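Local coordinates for protein KLLA0C04147p (Kluyveromyces lactis, PDB 5H2A) that probably binds and transfers sterols as the oxysterol-binding family protein Osh1, of which this chain is the ankyrin-repeat domain, at residues Val10-Leu15 and Arg48-Leu53; Leu66-Val71 and Val111-Asn116; Cys123-Asn126 and Leu130-Ile133; Ala150-Glu155 and Leu176-Asn181. All blocks are in the same frame, centred on the assembly; numbering follows the deposited sequence.

Contact 1 of 4, residues Val10-Leu15 and Arg48-Leu53; sequences VSKPLL and RSVFEL
Lys12 runs antiparallel alongside Val50, so that the early part of the lysine chain does the apolar touching, with Lys12 CG 3.8 Å from Val50 CG2. Leu15 reaches the same methyl from one turn further along its helix, with CD1 4.1 Å from Val50 CG2. Two residues of helix 12-25 thus share one branch of a single valine. Val50 has CG1 anti to its backbone N (chi1 179°), which leaves CG2 as the branch that faces Lys12 and Leu15.

The lysine then bends at CG-CD (chi3 -55°) and carries its ammonium group to Ser49. NZ makes a weak hydrogen bond to Ser49 OG at 3.2 Å. The stronger partner of that hydroxyl is Thr46 O, one turn earlier. A water gives a second link. It accepts from Lys12 NZ at 3.1 Å and donates weakly to Ser49 O at 3.0 Å. The polar bridge therefore sits beside the apolar patch, at its more exposed margin.

Ser11 caps the start of the first helix, its OG accepting from Leu14 N at 3.1 Å. The contact joins this N-terminal turn of helix 12-25 to helix 45-51. Val10 and Leu15 also touch Val47, and Phe39, from the loop after helix 28-38, packs on both Leu15 and Val50.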
loop_
_atom_site.group_PDB
_atom_site.type_symbol
_atom_site.label_atom_id
_atom_site.label_comp_id
_atom_site.label_asym_id
_atom_site.label_seq_id
_atom_site.Cartn_x
_atom_site.Cartn_y
_atom_site.Cartn_z
ATOM N N VAL A 10 -24.743 21.378 10.283
ATOM C CA VAL A 10 -23.586 20.716 10.870
ATOM C C VAL A 10 -22.389 21.656 10.838
ATOM O O VAL A 10 -21.993 22.161 9.780
ATOM C CB VAL A 10 -23.277 19.399 10.143
ATOM C CG1 VAL A 10 -21.973 18.821 10.672
ATOM C CG2 VAL A 10 -24.418 18.419 10.355
ATOM N N SER A 11 -21.781 21.858 11.999
ATOM C CA SER A 11 -20.628 22.737 12.145
ATOM C C SER A 11 -19.385 21.883 12.344
ATOM O O SER A 11 -19.274 21.164 13.344
ATOM C CB SER A 11 -20.823 23.679 13.335
ATOM O OG SER A 11 -19.582 24.232 13.731
ATOM N N LYS A 12 -18.457 21.956 11.399
ATOM C CA LYS A 12 -17.184 21.266 11.592
ATOM C C LYS A 12 -16.478 21.700 12.871
ATOM O O LYS A 12 -16.045 20.821 13.638
ATOM C CB LYS A 12 -16.292 21.448 10.361
ATOM C CG LYS A 12 -14.894 20.865 10.544
ATOM C CD LYS A 12 -14.048 20.911 9.260
ATOM C CE LYS A 12 -14.766 20.230 8.106
ATOM N NZ LYS A 12 -13.831 19.892 6.990
ATOM N N PRO A 13 -16.330 23.007 13.173
ATOM C CA PRO A 13 -15.705 23.385 14.457
ATOM C C PRO A 13 -16.378 22.775 15.671
ATOM O O PRO A 13 -15.679 22.349 16.590
ATOM C CB PRO A 13 -15.818 24.922 14.469
ATOM C CG PRO A 13 -15.839 25.306 13.023
ATOM C CD PRO A 13 -16.632 24.191 12.342
ATOM N N LEU A 14 -17.717 22.739 15.719
ATOM C CA LEU A 14 -18.396 22.194 16.894
ATOM C C LEU A 14 -18.226 20.680 17.004
ATOM O O LEU A 14 -18.087 20.140 18.113
ATOM C CB LEU A 14 -19.882 22.543 16.836
ATOM C CG LEU A 14 -20.552 22.827 18.165
ATOM C CD1 LEU A 14 -19.910 24.076 18.763
ATOM C CD2 LEU A 14 -22.042 23.023 17.937
ATOM N N LEU A 15 -18.303 19.969 15.878
ATOM C CA LEU A 15 -18.046 18.532 15.909
ATOM C C LEU A 15 -16.643 18.261 16.418
ATOM O O LEU A 15 -16.433 17.375 17.255
ATOM C CB LEU A 15 -18.185 17.930 14.508
ATOM C CG LEU A 15 -19.521 17.369 14.067
ATOM C CD1 LEU A 15 -19.330 16.745 12.686
ATOM C CD2 LEU A 15 -20.011 16.344 15.078
ATOM N N ARG A 48 -18.669 13.258 7.827
ATOM C CA ARG A 48 -17.657 12.303 7.373
ATOM C C ARG A 48 -16.257 12.894 7.462
ATOM O O ARG A 48 -15.296 12.182 7.784
ATOM C CB ARG A 48 -17.904 11.860 5.918
ATOM C CG ARG A 48 -19.243 11.239 5.617
ATOM C CD ARG A 48 -19.176 10.213 4.449
ATOM N NE ARG A 48 -18.574 10.724 3.210
ATOM C CZ ARG A 48 -19.219 11.437 2.286
ATOM N NH1 ARG A 48 -20.496 11.768 2.452
ATOM N NH2 ARG A 48 -18.578 11.829 1.191
ATOM N N SER A 49 -16.115 14.180 7.139
ATOM C CA SER A 49 -14.780 14.776 7.061
ATOM C C SER A 49 -14.125 14.863 8.430
ATOM O O SER A 49 -12.893 14.855 8.521
ATOM C CB SER A 49 -14.846 16.170 6.425
ATOM O OG SER A 49 -15.456 17.103 7.306
ATOM N N VAL A 50 -14.918 14.980 9.494
ATOM C CA VAL A 50 -14.363 14.918 10.848
ATOM C C VAL A 50 -14.177 13.473 11.285
ATOM O O VAL A 50 -13.142 13.112 11.854
ATOM C CB VAL A 50 -15.265 15.686 11.831
ATOM C CG1 VAL A 50 -14.699 15.608 13.264
ATOM C CG2 VAL A 50 -15.432 17.149 11.381
ATOM N N PHE A 51 -15.190 12.626 11.053
ATOM C CA PHE A 51 -15.086 11.236 11.492
ATOM C C PHE A 51 -13.838 10.562 10.926
ATOM O O PHE A 51 -13.138 9.826 11.639
ATOM C CB PHE A 51 -16.321 10.431 11.082
ATOM C CG PHE A 51 -16.222 8.977 11.474
ATOM C CD1 PHE A 51 -16.572 8.579 12.755
ATOM C CD2 PHE A 51 -15.739 8.030 10.584
ATOM C CE1 PHE A 51 -16.434 7.251 13.151
ATOM C CE2 PHE A 51 -15.618 6.686 10.961
ATOM C CZ PHE A 51 -15.968 6.298 12.245
ATOM N N GLU A 52 -13.543 10.792 9.641
ATOM C CA GLU A 52 -12.449 10.017 9.074
ATOM C C GLU A 52 -11.068 10.478 9.560
ATOM O O GLU A 52 -10.081 9.807 9.259
ATOM C CB GLU A 52 -12.528 10.039 7.539
ATOM C CG GLU A 52 -12.378 11.398 6.896
ATOM C CD GLU A 52 -12.771 11.387 5.411
ATOM O OE1 GLU A 52 -12.451 12.380 4.718
ATOM O OE2 GLU A 52 -13.403 10.397 4.953
ATOM N N LEU A 53 -10.979 11.556 10.336
ATOM C CA LEU A 53 -9.727 11.990 10.939
ATOM C C LEU A 53 -9.583 11.581 12.398
ATOM O O LEU A 53 -8.629 12.013 13.046
ATOM C CB LEU A 53 -9.593 13.520 10.836
ATOM C CG LEU A 53 -9.539 14.119 9.421
ATOM C CD1 LEU A 53 -9.468 15.643 9.451
ATOM C CD2 LEU A 53 -8.357 13.543 8.655
HETATM O O HOH W 1 -12.188 17.768 8.555
#

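Contact 2 of 4, residues Leu66-Val71 and Val111-Asn116; sequences LIKDIV and VTVLMN
The helical segments 66-71 and 111-115 run almost parallel, with axes 10° apart and 10.7 Å from each other, and Lys68 CA comes within 7.2 Å of Val113 CA. At this spacing side chains, not backbones, make the contact. Val113 is the central residue, and its two methyls have separate jobs.

CG2 of Val113 meets the aliphatic part of Lys68. The extended lysine chain lies across the valine, and both Lys68 CG and Lys68 CE are 3.9 Å from Val113 CG2. The methyl thus sits against the CG-to-CE part of the chain. The other branch, CG1, is anti to the backbone N of Val113 (chi1 170°) and faces Val71, with Val71 CG1 4.2 Å from Val113 CG1.

Val71 also divides its methyls. Its CG2 lies 4.3 Å from Leu114 CD2, on the more buried side of the interface. The contact thus grades from a lysine chain at the exposed margin to aliphatic branches inside. It is wholly apolar across the two segments.

Behind these residues lie the partner helices. Val71 packs on Leu55 of helix 54-61, and Leu114 packs on Pro98 and Leu99 of helix 98-104. Nearly parallel helices from successive helical pairs, stacked through aliphatic side chains, are typical of the ankyrin-repeat fold. Segment 111-116 lies in the predicted ankyrin repeat of this chain.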
loop_
_atom_site.group_PDB
_atom_site.type_symbol
_atom_site.label_atom_id
_atom_site.label_comp_id
_atom_site.label_asym_id
_atom_site.label_seq_id
_atom_site.Cartn_x
_atom_site.Cartn_y
_atom_site.Cartn_z
ATOM N N LEU A 66 -6.678 4.086 24.222
ATOM C CA LEU A 66 -7.814 4.419 23.365
ATOM C C LEU A 66 -7.449 4.277 21.892
ATOM O O LEU A 66 -8.262 3.796 21.090
ATOM C CB LEU A 66 -8.310 5.830 23.670
ATOM C CG LEU A 66 -9.445 6.383 22.796
ATOM C CD1 LEU A 66 -10.664 5.466 22.788
ATOM C CD2 LEU A 66 -9.821 7.765 23.294
ATOM N N ILE A 67 -6.233 4.680 21.520
ATOM C CA ILE A 67 -5.771 4.488 20.145
ATOM C C ILE A 67 -5.818 3.016 19.768
ATOM O O ILE A 67 -6.313 2.648 18.693
ATOM C CB ILE A 67 -4.360 5.078 19.972
ATOM C CG1 ILE A 67 -4.425 6.602 20.080
ATOM C CG2 ILE A 67 -3.760 4.632 18.617
ATOM C CD1 ILE A 67 -3.066 7.248 20.323
ATOM N N LYS A 68 -5.346 2.139 20.662
ATOM C CA LYS A 68 -5.398 0.699 20.378
ATOM C C LYS A 68 -6.814 0.208 20.145
ATOM O O LYS A 68 -7.057 -0.613 19.249
ATOM C CB LYS A 68 -4.766 -0.097 21.519
ATOM C CG LYS A 68 -3.253 -0.028 21.520
ATOM C CD LYS A 68 -2.689 -0.547 22.843
ATOM C CE LYS A 68 -1.195 -0.324 22.929
ATOM N NZ LYS A 68 -0.662 -0.905 24.199
ATOM N N ASP A 69 -7.754 0.661 20.970
ATOM C CA ASP A 69 -9.143 0.250 20.805
ATOM C C ASP A 69 -9.707 0.720 19.467
ATOM O O ASP A 69 -10.457 -0.016 18.805
ATOM C CB ASP A 69 -9.991 0.811 21.958
ATOM C CG ASP A 69 -9.787 0.057 23.274
ATOM O OD1 ASP A 69 -9.370 -1.115 23.233
ATOM O OD2 ASP A 69 -10.055 0.645 24.354
ATOM N N ILE A 70 -9.427 1.973 19.092
ATOM C CA ILE A 70 -9.888 2.485 17.801
ATOM C C ILE A 70 -9.307 1.651 16.666
ATOM O O ILE A 70 -10.011 1.270 15.722
ATOM C CB ILE A 70 -9.509 3.972 17.645
ATOM C CG1 ILE A 70 -10.338 4.853 18.594
ATOM C CG2 ILE A 70 -9.690 4.426 16.192
ATOM C CD1 ILE A 70 -9.718 6.261 18.764
ATOM N N VAL A 71 -8.003 1.367 16.736
ATOM C CA VAL A 71 -7.346 0.605 15.672
ATOM C C VAL A 71 -7.924 -0.801 15.601
ATOM O O VAL A 71 -8.264 -1.300 14.520
ATOM C CB VAL A 71 -5.821 0.574 15.893
ATOM C CG1 VAL A 71 -5.170 -0.494 14.989
ATOM C CG2 VAL A 71 -5.209 1.975 15.659
ATOM N N VAL A 111 3.547 4.260 17.239
ATOM C CA VAL A 111 4.230 3.878 16.003
ATOM C C VAL A 111 4.257 2.360 15.861
ATOM O O VAL A 111 3.983 1.811 14.790
ATOM C CB VAL A 111 5.648 4.472 15.973
ATOM C CG1 VAL A 111 6.452 3.843 14.850
ATOM C CG2 VAL A 111 5.580 6.012 15.791
ATOM N N THR A 112 4.561 1.660 16.952
ATOM C CA THR A 112 4.594 0.200 16.920
ATOM C C THR A 112 3.232 -0.394 16.573
ATOM O O THR A 112 3.141 -1.308 15.746
ATOM C CB THR A 112 5.087 -0.324 18.268
ATOM O OG1 THR A 112 6.450 0.077 18.447
ATOM C CG2 THR A 112 5.002 -1.841 18.326
ATOM N N VAL A 113 2.164 0.096 17.208
ATOM C CA VAL A 113 0.814 -0.392 16.897
ATOM C C VAL A 113 0.500 -0.203 15.416
ATOM O O VAL A 113 -0.036 -1.096 14.747
ATOM C CB VAL A 113 -0.222 0.325 17.780
ATOM C CG1 VAL A 113 -1.657 0.025 17.299
ATOM C CG2 VAL A 113 -0.056 -0.089 19.247
ATOM N N LEU A 114 0.797 0.981 14.885
ATOM C CA LEU A 114 0.467 1.256 13.491
ATOM C C LEU A 114 1.345 0.448 12.527
ATOM O O LEU A 114 0.843 -0.090 11.534
ATOM C CB LEU A 114 0.605 2.759 13.239
ATOM C CG LEU A 114 -0.440 3.653 13.934
ATOM C CD1 LEU A 114 -0.099 5.132 13.695
ATOM C CD2 LEU A 114 -1.814 3.368 13.383
ATOM N N MET A 115 2.661 0.362 12.792
ATOM C CA MET A 115 3.539 -0.431 11.916
ATOM C C MET A 115 3.141 -1.901 11.907
ATOM O O MET A 115 3.394 -2.606 10.921
ATOM C CB MET A 115 5.009 -0.344 12.349
ATOM C CG MET A 115 5.700 1.039 12.191
ATOM S SD MET A 115 5.908 1.523 10.475
ATOM C CE MET A 115 7.225 0.433 9.891
ATOM N N ASN A 116 2.546 -2.387 12.998
ATOM C CA ASN A 116 2.065 -3.768 13.056
ATOM C C ASN A 116 0.718 -3.976 12.386
ATOM O O ASN A 116 0.281 -5.127 12.262
ATOM C CB ASN A 116 1.995 -4.234 14.511
ATOM C CG ASN A 116 3.364 -4.581 15.061
ATOM O OD1 ASN A 116 4.297 -4.836 14.300
ATOM N ND2 ASN A 116 3.496 -4.579 16.385
#

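Contact 3 of 4, residues Cys123-Asn126 and Leu130-Ile133; sequences CILN and LQPI
The first torsion of Asn126 sets its CG between the backbone N and the carbonyl carbon (chi1 64°), which turns the side-chain amide alongside Leu130. Its OD1 accepts from Leu130 N at 2.9 Å, with an N-H...O angle of 164°. The donor stands above the plane of the amide carbonyl rather than within it. In return Asn126 N donates to Leu130 O, also at 2.9 Å. Backbone and side chain of Asn126 thus clamp both polar atoms of one residue. OD1 has a further weak partner in Ala128 N, and ND2 bonds to Asn96.

Leu130 O is gripped again by His100 NE2, and Leu125 CA makes a CA-H...O contact to it at 3.3 Å. A second such contact runs from Gln131 CA to Ile124 O at 3.6 Å. Leu125 CD2 lies on the aliphatic chain of Gln131, 3.5 Å from Gln131 CG. The far end of Gln131 turns to Arg149, which binds its OE1.

With an alanine here in place of Asn126, Leu130 N would probably be left without its acceptor and Asn96 OD1 without this donor, so the turn could shift.

The two segments close a hairpin-like loop, as found between successive ankyrin repeats. His100, the histidine of the TPLH signature of ankyrin repeats, ties this loop to helix 98-104.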
loop_
_atom_site.group_PDB
_atom_site.type_symbol
_atom_site.label_atom_id
_atom_site.label_comp_id
_atom_site.label_asym_id
_atom_site.label_seq_id
_atom_site.Cartn_x
_atom_site.Cartn_y
_atom_site.Cartn_z
ATOM N N CYS A 123 4.858 4.081 3.234
ATOM C CA CYS A 123 5.505 4.725 2.089
ATOM C C CYS A 123 4.803 5.995 1.631
ATOM O O CYS A 123 5.309 6.687 0.736
ATOM C CB CYS A 123 5.585 3.740 0.919
ATOM S SG CYS A 123 6.637 2.328 1.305
ATOM N N ILE A 124 3.669 6.339 2.232
ATOM C CA ILE A 124 2.885 7.486 1.775
ATOM C C ILE A 124 3.635 8.790 2.028
ATOM O O ILE A 124 4.175 9.023 3.121
ATOM C CB ILE A 124 1.512 7.475 2.465
ATOM C CG1 ILE A 124 0.714 6.264 1.959
ATOM C CG2 ILE A 124 0.794 8.792 2.243
ATOM C CD1 ILE A 124 -0.540 5.961 2.744
ATOM N N LEU A 125 3.677 9.653 1.005
ATOM C CA LEU A 125 4.303 10.967 1.114
ATOM C C LEU A 125 3.268 11.995 1.553
ATOM O O LEU A 125 2.161 12.034 1.006
ATOM C CB LEU A 125 4.898 11.395 -0.233
ATOM C CG LEU A 125 5.915 10.425 -0.840
ATOM C CD1 LEU A 125 6.488 10.995 -2.144
ATOM C CD2 LEU A 125 7.012 10.181 0.162
ATOM N N ASN A 126 3.627 12.839 2.512
ATOM C CA ASN A 126 2.750 13.963 2.827
ATOM C C ASN A 126 2.974 15.073 1.792
ATOM O O ASN A 126 3.690 14.897 0.800
ATOM C CB ASN A 126 2.957 14.428 4.269
ATOM C CG ASN A 126 4.361 14.968 4.534
ATOM O OD1 ASN A 126 5.152 15.225 3.607
ATOM N ND2 ASN A 126 4.677 15.151 5.821
ATOM N N LEU A 130 7.420 13.866 2.364
ATOM C CA LEU A 130 8.120 13.077 3.373
ATOM C C LEU A 130 7.328 11.816 3.695
ATOM O O LEU A 130 6.095 11.859 3.784
ATOM C CB LEU A 130 8.314 13.882 4.649
ATOM C CG LEU A 130 9.109 15.178 4.504
ATOM C CD1 LEU A 130 9.229 15.847 5.853
ATOM C CD2 LEU A 130 10.489 14.899 3.907
ATOM N N GLN A 131 8.044 10.709 3.884
ATOM C CA GLN A 131 7.458 9.480 4.405
ATOM C C GLN A 131 7.354 9.589 5.917
ATOM O O GLN A 131 8.002 10.445 6.524
ATOM C CB GLN A 131 8.322 8.275 4.027
ATOM C CG GLN A 131 8.300 7.952 2.529
ATOM C CD GLN A 131 9.277 6.840 2.172
ATOM O OE1 GLN A 131 9.355 5.836 2.856
ATOM N NE2 GLN A 131 10.058 7.048 1.120
ATOM N N PRO A 132 6.537 8.745 6.560
ATOM C CA PRO A 132 6.391 8.883 8.019
ATOM C C PRO A 132 7.707 8.797 8.782
ATOM O O PRO A 132 7.916 9.579 9.716
ATOM C CB PRO A 132 5.434 7.734 8.381
ATOM C CG PRO A 132 4.558 7.614 7.175
ATOM C CD PRO A 132 5.543 7.811 5.999
ATOM N N ILE A 133 8.622 7.896 8.399
ATOM C CA ILE A 133 9.872 7.777 9.153
ATOM C C ILE A 133 10.661 9.082 9.107
ATOM O O ILE A 133 11.418 9.401 10.032
ATOM C CB ILE A 133 10.696 6.585 8.619
ATOM C CG1 ILE A 133 11.916 6.323 9.511
ATOM C CG2 ILE A 133 11.108 6.810 7.169
ATOM C CD1 ILE A 133 12.745 5.144 9.001
#

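Contact 4 of 4, residues Ala150-Glu155 and Leu176-Asn181; sequences ANYVAE and LSNPRN
Tyr152 OH donates to Asn181 OD1 at 2.7 Å, a short bond that lies in the carbonyl plane and uses a lone pair of the oxygen. The C=O...donor angle is 126°. The amide of Asn181 sits at the edge of the tyrosine ring and is nearly coplanar with it. Its other end, ND2, bonds to Ile175 O, which fixes which way round the amide is turned.

Arg180 takes one face of the same ring. The guanidinium stacks face to face on the ring, with the planes 15° apart and Arg180 CZ 3.9 Å from the ring centroid. This is a stacked cation-pi contact. NH1 is over the centre of the ring and lies 3.5 Å from Tyr152 CG. The arginine chain, extended from CG to NE, carries the group there. The charge has a second partner in Asp122, which forms a salt bridge to Arg180 NE and probably steadies the stack.

A leucine in place of Tyr152 would probably leave Asn181 OD1 without its donor and the guanidinium without the flat surface it rests on.

Asn178 is the N-cap of the helix that bears both partners; its OD1 accepts from Arg180 N at 2.9 Å, with the donor above the amide plane.

A tyrosine of the long helix 139-165 is thus held by the first turn of helix 179-184. The arrangement is a cation-pi stack on one ring face plus a hydroxyl-to-amide hydrogen bond at the ring edge, joining helix 139-165 to the N-capped start of helix 179-184 in this helical repeat domain.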
loop_
_atom_site.group_PDB
_atom_site.type_symbol
_atom_site.label_atom_id
_atom_site.label_comp_id
_atom_site.label_asym_id
_atom_site.label_seq_id
_atom_site.Cartn_x
_atom_site.Cartn_y
_atom_site.Cartn_z
ATOM N N ALA A 150 12.486 -3.035 7.186
ATOM C CA ALA A 150 13.374 -4.052 6.622
ATOM C C ALA A 150 12.831 -5.457 6.863
ATOM O O ALA A 150 12.874 -6.306 5.966
ATOM C CB ALA A 150 14.783 -3.924 7.206
ATOM N N ASN A 151 12.300 -5.714 8.060
ATOM C CA ASN A 151 11.688 -7.011 8.358
ATOM C C ASN A 151 10.491 -7.286 7.464
ATOM O O ASN A 151 10.294 -8.416 6.992
ATOM C CB ASN A 151 11.236 -7.058 9.815
ATOM C CG ASN A 151 12.388 -7.092 10.770
ATOM O OD1 ASN A 151 13.520 -7.331 10.370
ATOM N ND2 ASN A 151 12.108 -6.852 12.047
ATOM N N TYR A 152 9.656 -6.274 7.257
ATOM C CA TYR A 152 8.486 -6.457 6.421
ATOM C C TYR A 152 8.895 -6.726 4.982
ATOM O O TYR A 152 8.302 -7.582 4.309
ATOM C CB TYR A 152 7.593 -5.220 6.494
ATOM C CG TYR A 152 6.364 -5.412 5.651
ATOM C CD1 TYR A 152 5.277 -6.132 6.134
ATOM C CD2 TYR A 152 6.298 -4.901 4.366
ATOM C CE1 TYR A 152 4.138 -6.323 5.356
ATOM C CE2 TYR A 152 5.176 -5.090 3.578
ATOM C CZ TYR A 152 4.096 -5.796 4.085
ATOM O OH TYR A 152 2.988 -5.978 3.297
ATOM N N VAL A 153 9.907 -6.006 4.503
ATOM C CA VAL A 153 10.390 -6.217 3.141
ATOM C C VAL A 153 10.914 -7.638 2.986
ATOM O O VAL A 153 10.624 -8.318 1.998
ATOM C CB VAL A 153 11.470 -5.181 2.785
ATOM C CG1 VAL A 153 12.183 -5.575 1.500
ATOM C CG2 VAL A 153 10.861 -3.770 2.655
ATOM N N ALA A 154 11.687 -8.108 3.963
ATOM C CA ALA A 154 12.207 -9.471 3.901
ATOM C C ALA A 154 11.079 -10.493 3.812
ATOM O O ALA A 154 11.147 -11.443 3.018
ATOM C CB ALA A 154 13.092 -9.736 5.121
ATOM N N GLU A 155 10.019 -10.309 4.603
ATOM C CA GLU A 155 8.938 -11.281 4.615
ATOM C C GLU A 155 8.149 -11.252 3.313
ATOM O O GLU A 155 7.873 -12.302 2.725
ATOM C CB GLU A 155 8.024 -11.025 5.810
ATOM C CG GLU A 155 8.713 -11.301 7.134
ATOM C CD GLU A 155 7.826 -10.991 8.320
ATOM O OE1 GLU A 155 7.304 -9.853 8.391
ATOM O OE2 GLU A 155 7.648 -11.891 9.173
ATOM N N LEU A 176 0.258 -7.755 -4.749
ATOM C CA LEU A 176 0.381 -6.423 -5.326
ATOM C C LEU A 176 -0.867 -5.572 -5.145
ATOM O O LEU A 176 -0.830 -4.388 -5.490
ATOM C CB LEU A 176 0.747 -6.513 -6.816
ATOM C CG LEU A 176 2.181 -6.968 -7.121
ATOM C CD1 LEU A 176 2.519 -6.665 -8.570
ATOM C CD2 LEU A 176 3.192 -6.297 -6.194
ATOM N N SER A 177 -1.952 -6.120 -4.586
ATOM C CA SER A 177 -3.117 -5.288 -4.294
ATOM C C SER A 177 -2.887 -4.364 -3.098
ATOM O O SER A 177 -3.662 -3.422 -2.905
ATOM C CB SER A 177 -4.351 -6.169 -4.060
ATOM O OG SER A 177 -4.243 -6.911 -2.854
ATOM N N ASN A 178 -1.854 -4.616 -2.289
ATOM C CA ASN A 178 -1.456 -3.708 -1.215
ATOM C C ASN A 178 -0.502 -2.677 -1.799
ATOM O O ASN A 178 0.613 -3.041 -2.209
ATOM C CB ASN A 178 -0.782 -4.496 -0.090
ATOM C CG ASN A 178 -0.344 -3.627 1.089
ATOM O OD1 ASN A 178 -0.268 -2.402 0.999
ATOM N ND2 ASN A 178 -0.036 -4.275 2.201
ATOM N N PRO A 179 -0.872 -1.386 -1.851
ATOM C CA PRO A 179 0.028 -0.378 -2.435
ATOM C C PRO A 179 1.387 -0.328 -1.767
ATOM O O PRO A 179 2.376 0.045 -2.414
ATOM C CB PRO A 179 -0.736 0.947 -2.230
ATOM C CG PRO A 179 -2.153 0.552 -2.029
ATOM C CD PRO A 179 -2.135 -0.798 -1.367
ATOM N N ARG A 180 1.462 -0.663 -0.479
ATOM C CA ARG A 180 2.762 -0.709 0.177
ATOM C C ARG A 180 3.670 -1.731 -0.499
ATOM O O ARG A 180 4.876 -1.499 -0.651
ATOM C CB ARG A 180 2.590 -1.038 1.660
ATOM C CG ARG A 180 3.883 -0.891 2.482
ATOM C CD ARG A 180 3.797 -1.686 3.785
ATOM N NE ARG A 180 4.837 -1.307 4.739
ATOM C CZ ARG A 180 4.947 -1.846 5.946
ATOM N NH1 ARG A 180 4.097 -2.795 6.314
ATOM N NH2 ARG A 180 5.905 -1.455 6.770
ATOM N N ASN A 181 3.104 -2.868 -0.913
ATOM C CA ASN A 181 3.919 -3.918 -1.531
ATOM C C ASN A 181 4.391 -3.511 -2.911
ATOM O O ASN A 181 5.510 -3.848 -3.319
ATOM C CB ASN A 181 3.132 -5.222 -1.602
ATOM C CG ASN A 181 2.825 -5.750 -0.244
ATOM O OD1 ASN A 181 3.446 -5.331 0.736
ATOM N ND2 ASN A 181 1.862 -6.657 -0.153
#

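In the fold
All four contacts are partly buried, but they differ in place and chemistry. Contact 1 lies farthest from the chain centre, about 26 Å between centres, at the N-terminal end. Contact 4 is the most central, about 8 Å by the same measure. Contacts 1 and 2 both pair helical segments, with a lysine chain at the margin and aliphatic branches inside; contact 1 adds polar links. Contact 3 joins two loop segments, mainly through backbone and amide bonds. Contact 4 relies on an aromatic ring, a cation and an amide. Contacts 2 and 4 touch through Met115 CE and Arg180 NH2, 3.9 Å apart. Helix 139-165 borders contacts 2 and 3 and supplies one side of contact 4.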